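Local coordinates for Cif (Cell cycle inhibiting factor) (Escherichia coli, PDB 3EFY), which deamidates a specific glutamine of host NEDD8, thereby shutting down cullin-RING ubiquitin ligases and halting the host cell cycle, at residues I151-K155 / H156-S160. Residues are numbered along the deposited sequence; the frame is centred on the assembly and turned at random.
Sequences IQYQK and HDNFS
In this catalytic part of Cif, the loop that leads from helix 130-137 into the edge strand 159-166 of the antiparallel sheet bends sharply, and the buried side chain of Asn158 fills the inside of the bend against Tyr153 and Gln154. With CG anti to the carbonyl carbon and beside the backbone N (chi1 -71°), the Asn158 amide lies back toward the preceding residues. Its O and N are probably interchanged in the model: the atom modelled as ND2 lies 2.9 Å from the backbone N of Gln154, and the one modelled as OD1 2.9 Å from Gln154 O. Turned back, the amide may hydrogen-bond to both.

The Tyr153 ring approaches this amide obliquely, the planes 18° apart, and its CE1 comes within 3.2 Å of the Asn158 atom modelled as OD1. The phenol oxygen reaches further, hydrogen-bonding to the carbonyl of Ser124. From the Gln154 side, the bent chain brings a second amide alongside, its plane at 43° to that of Asn158.

Backbone hydrogen bonds between Gln152 and Ala63, Asn158 and Gly62, and Ser160 and Asn60 tie the loop to the end of strand 54-61 and the turn after it. Gln152 lies about 9 Å, side chain to side chain, from the probable active-site residue His66. At the exposed tip, Lys155 O lies over one face of the His156 imidazole, 3.1 Å from CG.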
loop_
_atom_site.group_PDB
_atom_site.type_symbol
_atom_site.label_atom_id
_atom_site.label_comp_id
_atom_site.label_asym_id
_atom_site.label_seq_id
_atom_site.Cartn_x
_atom_site.Cartn_y
_atom_site.Cartn_z
ATOM N N ILE A 151 6.271 4.744 -31.024
ATOM C CA ILE A 151 7.521 5.183 -30.380
ATOM C C ILE A 151 7.587 6.717 -30.408
ATOM O O ILE A 151 7.272 7.362 -31.443
ATOM C CB ILE A 151 8.754 4.524 -31.012
ATOM C CG1 ILE A 151 8.710 3.016 -30.805
ATOM C CG2 ILE A 151 10.063 5.116 -30.413
ATOM C CD1 ILE A 151 9.614 2.227 -31.679
ATOM N N GLN A 152 7.922 7.317 -29.272
ATOM C CA GLN A 152 8.035 8.768 -29.133
ATOM C C GLN A 152 9.465 9.111 -28.752
ATOM O O GLN A 152 9.683 9.624 -27.681
ATOM C CB GLN A 152 7.139 9.348 -28.035
ATOM C CG GLN A 152 5.843 8.641 -27.719
ATOM C CD GLN A 152 4.628 9.211 -28.430
ATOM O OE1 GLN A 152 3.807 8.460 -28.968
ATOM N NE2 GLN A 152 4.489 10.532 -28.414
ATOM N N TYR A 153 10.422 8.845 -29.624
ATOM C CA TYR A 153 11.801 9.233 -29.354
ATOM C C TYR A 153 11.952 10.766 -29.282
ATOM O O TYR A 153 11.473 11.502 -30.151
ATOM C CB TYR A 153 12.751 8.637 -30.396
ATOM C CG TYR A 153 14.198 9.006 -30.179
ATOM C CD1 TYR A 153 14.919 8.474 -29.109
ATOM C CD2 TYR A 153 14.850 9.895 -31.035
ATOM C CE1 TYR A 153 16.243 8.814 -28.893
ATOM C CE2 TYR A 153 16.192 10.234 -30.835
ATOM C CZ TYR A 153 16.882 9.696 -29.760
ATOM O OH TYR A 153 18.207 10.029 -29.552
ATOM N N GLN A 154 12.597 11.231 -28.212
ATOM C CA GLN A 154 13.034 12.631 -28.079
ATOM C C GLN A 154 14.582 12.654 -28.070
ATOM O O GLN A 154 15.219 11.626 -27.815
ATOM C CB GLN A 154 12.388 13.296 -26.839
ATOM C CG GLN A 154 12.160 12.391 -25.569
ATOM C CD GLN A 154 10.835 11.534 -25.581
ATOM O OE1 GLN A 154 9.779 11.995 -26.059
ATOM N NE2 GLN A 154 10.899 10.300 -25.031
ATOM N N LYS A 155 15.194 13.794 -28.394
ATOM C CA LYS A 155 16.659 13.843 -28.591
ATOM C C LYS A 155 17.450 13.504 -27.317
ATOM O O LYS A 155 18.438 12.773 -27.373
ATOM C CB LYS A 155 17.109 15.202 -29.169
ATOM C CG LYS A 155 18.528 15.190 -29.795
ATOM C CD LYS A 155 18.587 15.973 -31.139
ATOM C CE LYS A 155 19.874 15.672 -31.927
ATOM N NZ LYS A 155 19.866 16.173 -33.350
ATOM N N HIS A 156 17.015 14.016 -26.174
ATOM C CA HIS A 156 17.602 13.579 -24.900
ATOM C C HIS A 156 16.511 13.366 -23.849
ATOM O O HIS A 156 15.331 13.622 -24.101
ATOM C CB HIS A 156 18.695 14.565 -24.440
ATOM C CG HIS A 156 19.966 14.476 -25.244
ATOM N ND1 HIS A 156 20.847 13.418 -25.135
ATOM C CD2 HIS A 156 20.492 15.303 -26.183
ATOM C CE1 HIS A 156 21.862 13.600 -25.965
ATOM N NE2 HIS A 156 21.668 14.735 -26.615
ATOM N N ASP A 157 16.904 12.842 -22.690
ATOM C CA ASP A 157 15.987 12.635 -21.563
ATOM C C ASP A 157 14.767 11.742 -21.851
ATOM O O ASP A 157 13.671 12.016 -21.347
ATOM C CB ASP A 157 15.472 13.969 -21.029
ATOM C CG ASP A 157 16.578 14.960 -20.725
ATOM O OD1 ASP A 157 17.743 14.542 -20.462
ATOM O OD2 ASP A 157 16.254 16.170 -20.752
ATOM N N ASN A 158 14.964 10.682 -22.627
ATOM C CA ASN A 158 13.927 9.689 -22.870
ATOM C C ASN A 158 13.577 8.946 -21.549
ATOM O O ASN A 158 12.410 8.763 -21.212
ATOM C CB ASN A 158 14.432 8.694 -23.923
ATOM C CG ASN A 158 14.523 9.323 -25.314
ATOM O OD1 ASN A 158 15.627 9.631 -25.814
ATOM N ND2 ASN A 158 13.359 9.569 -25.909
ATOM N N PHE A 159 14.614 8.592 -20.797
ATOM C CA PHE A 159 14.434 7.781 -19.593
ATOM C C PHE A 159 14.580 8.607 -18.321
ATOM O O PHE A 159 15.403 9.528 -18.249
ATOM C CB PHE A 159 15.479 6.669 -19.532
ATOM C CG PHE A 159 15.255 5.551 -20.519
ATOM C CD1 PHE A 159 14.381 4.529 -20.218
ATOM C CD2 PHE A 159 15.916 5.534 -21.716
ATOM C CE1 PHE A 159 14.161 3.471 -21.088
ATOM C CE2 PHE A 159 15.733 4.452 -22.627
ATOM C CZ PHE A 159 14.826 3.440 -22.322
ATOM N N SER A 160 13.809 8.231 -17.310
ATOM C CA SER A 160 13.998 8.687 -15.916
ATOM C C SER A 160 13.861 7.445 -15.032
ATOM O O SER A 160 12.922 6.670 -15.211
ATOM C CB SER A 160 12.884 9.649 -15.542
ATOM O OG SER A 160 12.977 10.123 -14.213
#